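Local coordinates for protein sulfhydryl oxidase 1 (PDB 3LLK) that catalyses the oxidation of thiols to disulfides with bound FAD, probably passing the electrons on to molecular oxygen, at residues 10-14 with 248-252; 15-21 with 103-108; 25-29 with 83-87; 49-53 with 66-70; 186-190 with 242-247. All blocks are in the same frame, centred on the assembly; numbering follows the deposited sequence.

Overall arrangement
Contact 4 is the buried one, a helix pair packed by alanine, valine and leucine side chains round one asparagine amide, with no hydrogen bond across it. The other four are partly buried, and polar bonds or a water bridge link their segments. Contacts 2 and 3 share helix 16-30. In contact 2 an aspartate holds the backbone of a loop, while contact 3 pairs a buried edge with a wet, charged one. Contact 3 touches contact 4 through Phe86 and Val69. Contacts 1 and 5 share helix 239-249, whose end lies beside the FAD. Contact 1 is bridged by water, and contact 5 is a leucine-rich crossing with one lysine-asparagine bond. Contacts 3 and 5 lie on opposite sides of the chain's centre, about 32 Å apart between centres.

Contact 1: residues 10-14 with 248-252; sequences DRSKI and AHFSP. With FAD (flavin-adenine dinucleotide), chain D.
A chi1 of -175° swings the His249 imidazole away from its own backbone N and across to Ile14 and the carbonyl of Ser12. Ile14 puts CG1 beside its own backbone N (chi1 -58°), and its tip CD1 comes within 3.4 Å of His249 NE2. The two side chains meet at a slant. His249 CE1 lies 3.4 Å from Ser12 O. There is no direct hydrogen bond between the segments. Water 1 joins them instead: it donates to Ser12 O at 2.9 Å and sits at the edge of the imidazole, in its plane, 2.6 Å from His249 ND1. The loop before strand 14-15 is shaped by a type I beta turn from Asp10 to Lys13 and by an Asx turn, in which Asp10 OD1 accepts from Ser12 N at 3.0 Å. Ser12 OG donates to the same oxygen from the same face. On the other segment helix 239-249 ends, and Phe250 is the centre of an inverse gamma turn. Its ring belongs to the FAD pocket. His249 CD2 stands over one face, and adenine atom N3A meets the edge, 3.5 Å from Phe250 CZ. Asn254 reaches both segments, donating from its ND2 to Ser12 O and to His249 O.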
# COMPACT_ATOMS: atom_id res chain seq x y z
N ASP A 10 10.86 8.31 -12.85
CA ASP A 10 10.38 9.62 -12.45
C ASP A 10 9.80 9.62 -11.03
O ASP A 10 8.67 9.15 -10.81
CB ASP A 10 9.31 10.10 -13.44
CG ASP A 10 8.98 11.57 -13.28
OD1 ASP A 10 9.20 12.12 -12.18
OD2 ASP A 10 8.48 12.16 -14.26
N ARG A 11 10.56 10.15 -10.07
CA ARG A 11 10.13 10.21 -8.67
C ARG A 11 8.79 10.89 -8.43
O ARG A 11 8.21 10.76 -7.35
CB ARG A 11 11.18 10.93 -7.81
CG ARG A 11 12.24 10.05 -7.16
CD ARG A 11 13.36 9.69 -8.12
NE ARG A 11 14.56 9.30 -7.38
CZ ARG A 11 15.72 8.97 -7.95
NH1 ARG A 11 15.83 8.96 -9.27
NH2 ARG A 11 16.76 8.65 -7.20
N SER A 12 8.29 11.63 -9.41
CA SER A 12 7.02 12.33 -9.24
C SER A 12 5.85 11.53 -9.79
O SER A 12 4.70 11.94 -9.66
CB SER A 12 7.06 13.69 -9.95
OG SER A 12 6.99 13.52 -11.35
N LYS A 13 6.13 10.39 -10.40
CA LYS A 13 5.07 9.57 -10.98
C LYS A 13 4.83 8.28 -10.22
O LYS A 13 5.53 7.95 -9.27
CB LYS A 13 5.41 9.23 -12.44
CG LYS A 13 5.66 10.44 -13.34
CD LYS A 13 4.44 11.35 -13.42
CE LYS A 13 4.77 12.63 -14.18
NZ LYS A 13 3.71 13.67 -14.05
N ILE A 14 3.79 7.57 -10.65
CA ILE A 14 3.42 6.29 -10.07
C ILE A 14 3.44 5.37 -11.28
O ILE A 14 2.91 5.73 -12.33
CB ILE A 14 1.98 6.32 -9.50
CG1 ILE A 14 1.86 7.41 -8.43
CG2 ILE A 14 1.62 4.95 -8.95
CD1 ILE A 14 2.91 7.36 -7.36
N ALA A 248 -3.10 14.82 -5.51
CA ALA A 248 -2.62 14.95 -6.88
C ALA A 248 -1.62 13.85 -7.22
O ALA A 248 -1.67 13.26 -8.30
CB ALA A 248 -1.96 16.32 -7.07
N HIS A 249 -0.70 13.57 -6.29
CA HIS A 249 0.33 12.57 -6.51
C HIS A 249 -0.22 11.14 -6.64
O HIS A 249 0.10 10.42 -7.60
CB HIS A 249 1.36 12.63 -5.38
CG HIS A 249 2.52 11.71 -5.57
ND1 HIS A 249 3.61 12.05 -6.34
CD2 HIS A 249 2.74 10.45 -5.14
CE1 HIS A 249 4.46 11.03 -6.37
NE2 HIS A 249 3.95 10.05 -5.65
N PHE A 250 -1.04 10.74 -5.68
CA PHE A 250 -1.62 9.40 -5.72
C PHE A 250 -2.98 9.40 -6.43
O PHE A 250 -4.00 9.08 -5.83
CB PHE A 250 -1.78 8.87 -4.29
CG PHE A 250 -0.47 8.69 -3.57
CD1 PHE A 250 0.40 7.66 -3.92
CD2 PHE A 250 -0.11 9.55 -2.54
CE1 PHE A 250 1.61 7.48 -3.25
CE2 PHE A 250 1.11 9.38 -1.85
CZ PHE A 250 1.97 8.34 -2.22
N SER A 251 -2.97 9.77 -7.70
CA SER A 251 -4.19 9.83 -8.50
C SER A 251 -4.01 9.06 -9.81
O SER A 251 -2.89 8.95 -10.33
CB SER A 251 -4.57 11.28 -8.82
OG SER A 251 -3.64 11.84 -9.73
N PRO A 252 -5.10 8.53 -10.37
CA PRO A 252 -5.04 7.77 -11.62
C PRO A 252 -4.33 8.50 -12.76
O PRO A 252 -3.64 7.87 -13.56
CB PRO A 252 -6.51 7.49 -11.93
CG PRO A 252 -7.12 7.39 -10.55
CD PRO A 252 -6.48 8.55 -9.83
PA FAD D . 9.61 3.61 0.79
O1A FAD D . 9.25 2.19 0.54
O2A FAD D . 9.72 4.20 2.16
O5B FAD D . 8.67 4.57 -0.03
C5B FAD D . 7.94 4.21 -1.20
C4B FAD D . 7.87 5.53 -1.94
O4B FAD D . 6.66 6.17 -1.45
C3B FAD D . 9.00 6.55 -2.17
O3B FAD D . 9.92 6.25 -3.22
C2B FAD D . 8.21 7.77 -2.31
O2B FAD D . 7.78 8.07 -3.60
C1B FAD D . 6.96 7.57 -1.43
N9A FAD D . 6.97 8.03 -0.08
C8A FAD D . 8.00 8.24 0.87
N7A FAD D . 7.65 8.72 2.02
C5A FAD D . 6.27 8.86 1.85
C6A FAD D . 5.31 9.37 2.74
N6A FAD D . 5.61 9.86 3.95
N1A FAD D . 3.99 9.45 2.36
C2A FAD D . 3.56 9.10 1.11
N3A FAD D . 4.51 8.59 0.22
C4A FAD D . 5.87 8.49 0.65
N1 FAD D . 11.89 -1.42 7.22
C2 FAD D . 12.82 -1.54 8.23
O2 FAD D . 13.99 -1.76 7.87
N3 FAD D . 12.24 -1.35 9.47
C4 FAD D . 10.89 -1.07 9.78
O4 FAD D . 10.51 -0.97 10.99
C4X FAD D . 10.03 -0.98 8.70
N5 FAD D . 8.62 -0.81 8.91
C5X FAD D . 7.66 -0.82 7.86
C6 FAD D . 6.30 -0.76 8.20
C7 FAD D . 5.34 -0.74 7.15
C7M FAD D . 3.88 -0.68 7.59
C8 FAD D . 5.75 -0.78 5.78
C8M FAD D . 4.90 -0.74 4.52
C9 FAD D . 7.11 -0.88 5.48
C9A FAD D . 8.13 -0.95 6.46
N10 FAD D . 9.62 -1.03 6.38
C10 FAD D . 10.55 -1.15 7.38
C1' FAD D . 10.17 -0.84 5.08
C2' FAD D . 10.52 0.55 4.64
O2' FAD D . 9.53 1.50 5.12
C3' FAD D . 10.70 0.80 3.17
O3' FAD D . 9.55 0.37 2.46
C4' FAD D . 11.97 0.33 2.47
O4' FAD D . 13.14 0.55 3.31
C5' FAD D . 12.21 0.78 1.10
O5' FAD D . 12.41 2.19 1.16
P FAD D . 12.34 3.16 -0.06
O1P FAD D . 13.43 4.10 0.21
O2P FAD D . 12.41 2.46 -1.36
O3P FAD D . 10.94 3.95 -0.02
O HOH W 1 3.89 14.14 -7.93

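Contact 2: residues 15-21 with 103-108; sequences YMADLES and VNWIGC
The Tyr15 ring takes CG2 of Ile106 over the centre of one face, a CH-pi contact 3.5 Å from the centroid and 9° off the normal. Trp105 has Val103 CB over one face, towards the rim, and Asp18 O in plane at its edge. Trp105 CZ3 also comes 3.3 Å from Ser21 CB. Ala17 CB packs on Ile106 CD1. Next to it Asp18, early in helix 16-30, grips the loop backbone. Its OD1 accepts from Ile106 N at 2.8 Å, 32° out of the carboxylate plane. Its OD2 uses the syn lone pair for Gly107 N at 2.7 Å. Cys108 N adds a weak bond to OD1. The carboxylate thus fixes the loop that leads to the Cys108-Cys120 disulfide, close to the FAD. An asparagine here, with an NH2 in place of one oxygen, would probably leave a loop N-H without its mate and the backbone before Cys108 less firmly held. One helical turn beyond Asp18, Ser21 OG accepts from Asn104 N at 2.9 Å.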
# COMPACT_ATOMS: atom_id res chain seq x y z
N TYR A 15 4.07 4.21 -11.16
CA TYR A 15 4.12 3.27 -12.27
C TYR A 15 3.14 2.13 -12.02
O TYR A 15 3.17 1.50 -10.97
CB TYR A 15 5.54 2.73 -12.44
CG TYR A 15 6.48 3.79 -12.96
CD1 TYR A 15 6.58 4.05 -14.33
CD2 TYR A 15 7.21 4.58 -12.08
CE1 TYR A 15 7.38 5.09 -14.81
CE2 TYR A 15 8.01 5.62 -12.55
CZ TYR A 15 8.09 5.87 -13.91
OH TYR A 15 8.87 6.90 -14.35
N MET A 16 2.27 1.89 -12.99
CA MET A 16 1.29 0.83 -12.84
C MET A 16 1.98 -0.50 -12.56
O MET A 16 1.43 -1.36 -11.86
CB MET A 16 0.42 0.72 -14.10
CG MET A 16 -0.81 -0.18 -13.92
SD MET A 16 -2.02 0.45 -12.69
CE MET A 16 -3.07 1.44 -13.73
N ALA A 17 3.19 -0.67 -13.09
CA ALA A 17 3.95 -1.90 -12.89
C ALA A 17 4.23 -2.15 -11.41
O ALA A 17 4.17 -3.29 -10.95
CB ALA A 17 5.28 -1.84 -13.67
N ASP A 18 4.54 -1.10 -10.65
CA ASP A 18 4.81 -1.26 -9.23
C ASP A 18 3.52 -1.70 -8.52
O ASP A 18 3.55 -2.57 -7.66
CB ASP A 18 5.33 0.04 -8.59
CG ASP A 18 6.71 0.45 -9.11
OD1 ASP A 18 7.68 -0.35 -9.00
OD2 ASP A 18 6.82 1.59 -9.61
N LEU A 19 2.39 -1.09 -8.89
CA LEU A 19 1.13 -1.42 -8.25
C LEU A 19 0.67 -2.85 -8.55
O LEU A 19 0.26 -3.57 -7.64
CB LEU A 19 0.04 -0.41 -8.67
CG LEU A 19 0.29 1.04 -8.24
CD1 LEU A 19 -0.73 1.97 -8.91
CD2 LEU A 19 0.18 1.15 -6.72
N GLU A 20 0.72 -3.26 -9.81
CA GLU A 20 0.31 -4.62 -10.17
C GLU A 20 1.26 -5.67 -9.60
O GLU A 20 0.84 -6.78 -9.25
CB GLU A 20 0.22 -4.77 -11.70
CG GLU A 20 -0.75 -3.78 -12.34
CD GLU A 20 -1.03 -4.07 -13.81
OE1 GLU A 20 -0.13 -4.58 -14.51
OE2 GLU A 20 -2.15 -3.76 -14.26
N SER A 21 2.54 -5.34 -9.49
CA SER A 21 3.52 -6.27 -8.92
C SER A 21 3.21 -6.45 -7.44
O SER A 21 3.34 -7.55 -6.91
CB SER A 21 4.95 -5.75 -9.11
OG SER A 21 5.36 -5.85 -10.46
N VAL A 103 7.72 -10.32 -10.64
CA VAL A 103 7.60 -8.92 -10.27
C VAL A 103 8.44 -8.02 -11.18
O VAL A 103 9.46 -8.44 -11.71
CB VAL A 103 8.03 -8.70 -8.81
CG1 VAL A 103 7.14 -9.49 -7.88
CG2 VAL A 103 9.48 -9.10 -8.63
N ASN A 104 7.99 -6.78 -11.34
CA ASN A 104 8.69 -5.81 -12.17
C ASN A 104 8.57 -4.46 -11.49
O ASN A 104 7.54 -3.80 -11.57
CB ASN A 104 8.09 -5.77 -13.58
CG ASN A 104 8.73 -4.71 -14.45
OD1 ASN A 104 9.95 -4.52 -14.40
ND2 ASN A 104 7.92 -4.03 -15.27
N TRP A 105 9.63 -4.05 -10.80
CA TRP A 105 9.66 -2.78 -10.10
C TRP A 105 10.19 -1.71 -11.03
O TRP A 105 11.12 -1.95 -11.80
CB TRP A 105 10.57 -2.87 -8.87
CG TRP A 105 10.27 -4.04 -7.98
CD1 TRP A 105 11.14 -5.03 -7.59
CD2 TRP A 105 9.02 -4.36 -7.39
NE1 TRP A 105 10.50 -5.94 -6.80
CE2 TRP A 105 9.19 -5.56 -6.65
CE3 TRP A 105 7.75 -3.76 -7.40
CZ2 TRP A 105 8.15 -6.17 -5.94
CZ3 TRP A 105 6.72 -4.36 -6.69
CH2 TRP A 105 6.93 -5.55 -5.97
N ILE A 106 9.60 -0.52 -10.98
CA ILE A 106 10.10 0.57 -11.79
C ILE A 106 10.41 1.71 -10.84
O ILE A 106 11.56 2.09 -10.67
CB ILE A 106 9.09 1.01 -12.87
CG1 ILE A 106 8.81 -0.15 -13.83
CG2 ILE A 106 9.66 2.19 -13.66
CD1 ILE A 106 7.93 0.22 -15.02
N GLY A 107 9.38 2.25 -10.20
CA GLY A 107 9.59 3.34 -9.26
C GLY A 107 10.05 2.80 -7.92
O GLY A 107 10.44 3.56 -7.03
N CYS A 108 10.00 1.48 -7.78
CA CYS A 108 10.41 0.82 -6.54
C CYS A 108 11.63 -0.08 -6.72
O CYS A 108 11.92 -0.95 -5.89
CB CYS A 108 9.23 0.02 -5.99
SG CYS A 108 8.02 1.01 -5.06

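Contact 3: residues 25-29 with 83-87; sequences YILRI and YSFFK
Leu27 and Phe86 form the closely packed, buried side of this contact. Leu27 CD2 meets the edge of the Phe86 ring, 3.8 Å from CZ, and the two side chains lie nearly perpendicular. Beside them Tyr83, extended away from its backbone N (chi1 -177°), reaches across to helix 16-30. Its OH donates to Leu27 O at 2.7 Å, in the carbonyl plane and on a lone pair. The same hydroxyl lies 3.4 Å from Arg28 CA. The two helices run 129° apart in direction, with axes 11.1 Å apart at closest approach. At this distance the packed side is made by the longer side chains of Leu27, Tyr83 and Phe86. Val69, Trp72 and Leu73 of helix 60-75 also pack on Phe86, which ties this edge into the helical bundle of the domain.

Towards the surface the contact is polar and looser. The Arg28 chain bends at chi2 (-69°) and brings its guanidinium over to Lys87. Lys87 CG sits at the edge of that group, 3.6 Å from Arg28 NH1. Water 2 lies in the guanidinium plane. It accepts from Arg28 NH1 at 2.8 Å and donates to Tyr83 OH, also at 2.8 Å. Arg28 and Lys87 bring two positive charges near each other. Asp91 makes salt bridges to both and Glu95 makes one to Arg28, which probably offsets them.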
# COMPACT_ATOMS: atom_id res chain seq x y z
N TYR A 25 2.56 -10.01 -5.71
CA TYR A 25 3.35 -10.45 -4.57
C TYR A 25 2.47 -10.74 -3.36
O TYR A 25 2.69 -11.71 -2.63
CB TYR A 25 4.37 -9.37 -4.22
CG TYR A 25 5.53 -9.86 -3.40
CD1 TYR A 25 6.69 -10.32 -4.00
CD2 TYR A 25 5.45 -9.88 -2.01
CE1 TYR A 25 7.76 -10.78 -3.24
CE2 TYR A 25 6.52 -10.35 -1.24
CZ TYR A 25 7.67 -10.79 -1.86
OH TYR A 25 8.73 -11.24 -1.12
N ILE A 26 1.47 -9.91 -3.15
CA ILE A 26 0.56 -10.10 -2.03
C ILE A 26 -0.18 -11.43 -2.13
O ILE A 26 -0.13 -12.26 -1.21
CB ILE A 26 -0.49 -8.94 -1.97
CG1 ILE A 26 0.18 -7.67 -1.44
CG2 ILE A 26 -1.67 -9.34 -1.10
CD1 ILE A 26 -0.63 -6.39 -1.65
N LEU A 27 -0.85 -11.65 -3.26
CA LEU A 27 -1.64 -12.85 -3.47
C LEU A 27 -0.86 -14.16 -3.61
O LEU A 27 -1.31 -15.18 -3.10
CB LEU A 27 -2.53 -12.66 -4.70
CG LEU A 27 -3.54 -11.50 -4.66
CD1 LEU A 27 -4.07 -11.23 -6.06
CD2 LEU A 27 -4.69 -11.82 -3.71
N ARG A 28 0.28 -14.13 -4.28
CA ARG A 28 1.08 -15.33 -4.50
C ARG A 28 2.16 -15.60 -3.45
O ARG A 28 2.52 -16.76 -3.21
CB ARG A 28 1.75 -15.27 -5.89
CG ARG A 28 0.80 -15.16 -7.06
CD ARG A 28 0.01 -16.44 -7.24
NE ARG A 28 -0.69 -16.50 -8.52
CZ ARG A 28 -1.42 -17.53 -8.91
NH1 ARG A 28 -1.55 -18.59 -8.12
NH2 ARG A 28 -2.01 -17.53 -10.10
N ILE A 29 2.69 -14.54 -2.84
CA ILE A 29 3.75 -14.73 -1.85
C ILE A 29 3.29 -14.53 -0.41
O ILE A 29 3.24 -15.48 0.36
CB ILE A 29 4.94 -13.79 -2.12
CG1 ILE A 29 5.47 -14.02 -3.54
CG2 ILE A 29 6.05 -14.05 -1.11
CD1 ILE A 29 6.02 -15.40 -3.80
N TYR A 83 -4.80 -22.50 1.55
CA TYR A 83 -4.19 -21.64 0.55
C TYR A 83 -4.23 -22.30 -0.82
O TYR A 83 -4.44 -21.63 -1.84
CB TYR A 83 -2.74 -21.30 0.90
CG TYR A 83 -2.16 -20.36 -0.10
CD1 TYR A 83 -2.59 -19.03 -0.17
CD2 TYR A 83 -1.25 -20.81 -1.07
CE1 TYR A 83 -2.14 -18.18 -1.17
CE2 TYR A 83 -0.80 -19.97 -2.08
CZ TYR A 83 -1.25 -18.65 -2.13
OH TYR A 83 -0.83 -17.83 -3.15
N SER A 84 -4.03 -23.62 -0.86
CA SER A 84 -4.04 -24.33 -2.14
C SER A 84 -5.36 -24.09 -2.87
O SER A 84 -5.39 -23.98 -4.09
CB SER A 84 -3.80 -25.84 -1.92
OG SER A 84 -4.71 -26.40 -0.98
N PHE A 85 -6.44 -23.99 -2.11
CA PHE A 85 -7.77 -23.75 -2.65
C PHE A 85 -7.85 -22.31 -3.19
O PHE A 85 -8.50 -22.06 -4.21
CB PHE A 85 -8.81 -23.97 -1.55
CG PHE A 85 -10.23 -24.00 -2.05
CD1 PHE A 85 -10.57 -24.77 -3.16
CD2 PHE A 85 -11.22 -23.29 -1.40
CE1 PHE A 85 -11.89 -24.84 -3.61
CE2 PHE A 85 -12.55 -23.35 -1.84
CZ PHE A 85 -12.88 -24.12 -2.94
N PHE A 86 -7.21 -21.38 -2.50
CA PHE A 86 -7.18 -19.98 -2.93
C PHE A 86 -6.31 -19.85 -4.19
O PHE A 86 -6.62 -19.07 -5.08
CB PHE A 86 -6.60 -19.11 -1.81
CG PHE A 86 -6.61 -17.62 -2.10
CD1 PHE A 86 -7.80 -16.92 -2.22
CD2 PHE A 86 -5.41 -16.91 -2.19
CE1 PHE A 86 -7.82 -15.53 -2.42
CE2 PHE A 86 -5.41 -15.52 -2.38
CZ PHE A 86 -6.62 -14.83 -2.50
N LYS A 87 -5.23 -20.62 -4.25
CA LYS A 87 -4.33 -20.60 -5.41
C LYS A 87 -5.07 -21.05 -6.67
O LYS A 87 -4.84 -20.53 -7.77
CB LYS A 87 -3.12 -21.51 -5.19
CG LYS A 87 -2.26 -21.72 -6.44
CD LYS A 87 -1.05 -22.58 -6.13
CE LYS A 87 -0.25 -22.87 -7.39
NZ LYS A 87 -1.09 -23.61 -8.38
O HOH W 2 -0.44 -19.18 -5.58

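Contact 4: residues 49-53 with 66-70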
# COMPACT_ATOMS: atom_id res chain seq x y z
N VAL A 49 -9.15 -7.32 0.42
CA VAL A 49 -9.52 -7.61 -0.97
C VAL A 49 -10.75 -6.78 -1.33
O VAL A 49 -10.85 -6.30 -2.46
CB VAL A 49 -9.80 -9.12 -1.20
CG1 VAL A 49 -10.39 -9.35 -2.57
CG2 VAL A 49 -8.50 -9.90 -1.08
N ALA A 50 -11.67 -6.61 -0.38
CA ALA A 50 -12.86 -5.80 -0.62
C ALA A 50 -12.40 -4.38 -0.92
O ALA A 50 -12.93 -3.72 -1.82
CB ALA A 50 -13.78 -5.81 0.61
N VAL A 51 -11.42 -3.91 -0.16
CA VAL A 51 -10.87 -2.56 -0.36
C VAL A 51 -10.20 -2.45 -1.74
O VAL A 51 -10.39 -1.46 -2.45
CB VAL A 51 -9.86 -2.20 0.75
CG1 VAL A 51 -9.07 -0.96 0.38
CG2 VAL A 51 -10.60 -1.95 2.06
N LEU A 52 -9.44 -3.47 -2.13
CA LEU A 52 -8.79 -3.45 -3.44
C LEU A 52 -9.82 -3.43 -4.57
O LEU A 52 -9.73 -2.62 -5.50
CB LEU A 52 -7.88 -4.67 -3.61
CG LEU A 52 -6.70 -4.73 -2.64
CD1 LEU A 52 -6.00 -6.08 -2.79
CD2 LEU A 52 -5.73 -3.58 -2.91
N ALA A 53 -10.80 -4.32 -4.49
CA ALA A 53 -11.83 -4.40 -5.52
C ALA A 53 -12.49 -3.05 -5.75
O ALA A 53 -12.86 -2.71 -6.88
CB ALA A 53 -12.88 -5.44 -5.14
N LEU A 66 -9.98 -8.43 -9.69
CA LEU A 66 -10.15 -8.18 -8.26
C LEU A 66 -11.60 -8.39 -7.81
O LEU A 66 -11.85 -8.93 -6.73
CB LEU A 66 -9.69 -6.76 -7.90
CG LEU A 66 -8.19 -6.54 -8.08
CD1 LEU A 66 -7.86 -5.05 -7.99
CD2 LEU A 66 -7.42 -7.34 -7.03
N HIS A 67 -12.55 -7.97 -8.64
CA HIS A 67 -13.97 -8.16 -8.31
C HIS A 67 -14.30 -9.65 -8.28
O HIS A 67 -15.06 -10.12 -7.43
CB HIS A 67 -14.85 -7.45 -9.34
CG HIS A 67 -16.32 -7.72 -9.18
ND1 HIS A 67 -17.10 -7.07 -8.25
CD2 HIS A 67 -17.13 -8.61 -9.79
CE1 HIS A 67 -18.33 -7.55 -8.29
NE2 HIS A 67 -18.37 -8.49 -9.23
N SER A 68 -13.71 -10.41 -9.21
CA SER A 68 -13.96 -11.85 -9.27
C SER A 68 -13.37 -12.57 -8.05
O SER A 68 -13.98 -13.49 -7.52
CB SER A 68 -13.37 -12.44 -10.56
OG SER A 68 -13.63 -13.82 -10.67
N VAL A 69 -12.20 -12.14 -7.60
CA VAL A 69 -11.58 -12.75 -6.43
C VAL A 69 -12.37 -12.35 -5.19
O VAL A 69 -12.64 -13.17 -4.32
CB VAL A 69 -10.11 -12.31 -6.25
CG1 VAL A 69 -9.56 -12.86 -4.95
CG2 VAL A 69 -9.27 -12.82 -7.44
N ASN A 70 -12.75 -11.07 -5.13
CA ASN A 70 -13.52 -10.55 -4.00
C ASN A 70 -14.81 -11.37 -3.83
O ASN A 70 -15.13 -11.81 -2.72
CB ASN A 70 -13.88 -9.08 -4.24
CG ASN A 70 -14.44 -8.41 -3.01
OD1 ASN A 70 -15.25 -7.49 -3.10
ND2 ASN A 70 -14.01 -8.86 -1.84
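Ala53 packs against Leu66 where the helices come close, its CA 4.0 Å from Leu66 CB. The helices are close to antiparallel, 151° apart in direction, with axes 8.7 Å apart. The small Ala53 side chain probably allows this approach. The other apolar pairs are looser. Val49 CG1 is 4.3 Å from Val69 CG1, and Leu52 CB is 4.4 Å from Leu66 CD2. Apart from these, Leu66 CD1 rests 3.9 Å from the carbonyl O of Leu52. Leu23 of helix 16-30 packs on both Leu52 and Leu66, so a third helix closes this side.

The main polar side chain in the contact is Asn70. Its chi1 of -169° lays the amide across helix 39-55. ND2 comes 3.5 Å from Ala50 CA, and OD1 lies 3.7 Å from Ala53 CB. The Val49 and Asn70 side chains run alongside in opposite senses, and Val49 CG1 is 3.6 Å from Asn70 CA. A glycine in place of Asn70 would probably open a gap beside Val49, Ala50 and Ala53.

No hydrogen bond crosses between the segments. The pairing therefore rests on shape, with a buried amide used as a flat filler between small side chains, in the hairpin made by helices 39-55 and 60-75.

Contact 5: residues 186-190 with 242-247; sequences NAAVL and TLNFLK
Leu243 lies across three residues of helix 185-203, nearly perpendicular to each. Its chi1 carries the branch over to that helix, and chi2 of 60° turns CD1 towards Val189 and Leu190 and CD2 towards Asn186. CD2 rests 3.8 Å from Asn186 CG, while CD1 lies 4.0 Å from Val189 CG1 and also close to Leu190 CG. Leu246 runs otherwise. It lies alongside Val189 in the opposite sense, its CD1 3.7 Å from Val189 CG1, and meets Leu190 CD2 at a slant, 4.0 Å from the same CD1. At the end of this row Lys247 is set square to Asn186. Its chain bends at chi4, and NZ donates to Asn186 OD1 at 2.8 Å, tilted 18° from the carbonyl plane. Ala134 of helix 118-134 touches Asn186, Val189 and Lys247. The two helix axes cross almost perpendicularly, at 88°, and pass 10.4 Å apart. The side chain of Leu246 is about 4 Å from the FAD. This crossing is consistent with the Erv/ALR fold, a four-helix bundle round the FAD with a further helix packed crosswise.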
# COMPACT_ATOMS: atom_id res chain seq x y z
N ASN A 186 -9.80 12.16 4.73
CA ASN A 186 -8.65 13.06 4.58
C ASN A 186 -7.66 12.87 5.72
O ASN A 186 -6.44 12.87 5.50
CB ASN A 186 -9.09 14.53 4.53
CG ASN A 186 -9.72 14.90 3.20
OD1 ASN A 186 -9.47 14.26 2.18
ND2 ASN A 186 -10.52 15.95 3.21
N ALA A 187 -8.18 12.73 6.93
CA ALA A 187 -7.34 12.52 8.10
C ALA A 187 -6.57 11.21 7.93
O ALA A 187 -5.40 11.12 8.32
CB ALA A 187 -8.19 12.46 9.37
N ALA A 188 -7.23 10.20 7.37
CA ALA A 188 -6.61 8.90 7.17
C ALA A 188 -5.45 9.04 6.20
O ALA A 188 -4.40 8.41 6.37
CB ALA A 188 -7.62 7.89 6.65
N VAL A 189 -5.64 9.86 5.18
CA VAL A 189 -4.58 10.09 4.19
C VAL A 189 -3.36 10.71 4.88
O VAL A 189 -2.23 10.26 4.67
CB VAL A 189 -5.04 11.05 3.07
CG1 VAL A 189 -3.83 11.59 2.30
CG2 VAL A 189 -5.98 10.31 2.12
N LEU A 190 -3.61 11.73 5.70
CA LEU A 190 -2.54 12.42 6.40
C LEU A 190 -1.91 11.54 7.47
O LEU A 190 -0.72 11.65 7.75
CB LEU A 190 -3.07 13.70 7.04
CG LEU A 190 -3.48 14.82 6.08
CD1 LEU A 190 -4.15 15.95 6.85
CD2 LEU A 190 -2.25 15.34 5.34
N THR A 242 -0.06 20.03 1.67
CA THR A 242 0.38 18.63 1.67
C THR A 242 -0.77 17.71 1.27
O THR A 242 -0.61 16.80 0.45
CB THR A 242 0.94 18.24 3.06
OG1 THR A 242 2.09 19.06 3.35
CG2 THR A 242 1.36 16.76 3.10
N LEU A 243 -1.95 17.94 1.84
CA LEU A 243 -3.11 17.11 1.51
C LEU A 243 -3.41 17.18 0.01
O LEU A 243 -3.65 16.16 -0.63
CB LEU A 243 -4.35 17.55 2.31
CG LEU A 243 -5.63 16.75 2.04
CD1 LEU A 243 -5.41 15.27 2.41
CD2 LEU A 243 -6.79 17.35 2.85
N ASN A 244 -3.38 18.39 -0.55
CA ASN A 244 -3.63 18.57 -1.97
C ASN A 244 -2.57 17.88 -2.80
O ASN A 244 -2.87 17.21 -3.78
CB ASN A 244 -3.67 20.06 -2.33
CG ASN A 244 -4.88 20.77 -1.77
OD1 ASN A 244 -6.01 20.29 -1.89
ND2 ASN A 244 -4.66 21.93 -1.15
N PHE A 245 -1.30 18.03 -2.41
CA PHE A 245 -0.25 17.37 -3.17
C PHE A 245 -0.49 15.86 -3.14
O PHE A 245 -0.38 15.19 -4.16
CB PHE A 245 1.14 17.66 -2.59
CG PHE A 245 2.22 16.80 -3.18
CD1 PHE A 245 2.73 17.06 -4.45
CD2 PHE A 245 2.69 15.69 -2.48
CE1 PHE A 245 3.69 16.22 -5.02
CE2 PHE A 245 3.64 14.85 -3.04
CZ PHE A 245 4.15 15.11 -4.32
N LEU A 246 -0.83 15.33 -1.97
CA LEU A 246 -1.06 13.89 -1.86
C LEU A 246 -2.19 13.44 -2.81
O LEU A 246 -2.06 12.44 -3.53
CB LEU A 246 -1.38 13.52 -0.40
CG LEU A 246 -0.22 13.67 0.60
CD1 LEU A 246 -0.76 13.61 2.01
CD2 LEU A 246 0.81 12.56 0.39
N LYS A 247 -3.29 14.19 -2.83
CA LYS A 247 -4.41 13.85 -3.70
C LYS A 247 -4.01 13.91 -5.17
O LYS A 247 -4.51 13.14 -5.99
CB LYS A 247 -5.59 14.79 -3.43
CG LYS A 247 -6.28 14.54 -2.09
CD LYS A 247 -7.37 15.60 -1.82
CE LYS A 247 -8.06 15.41 -0.48
NZ LYS A 247 -9.18 14.43 -0.55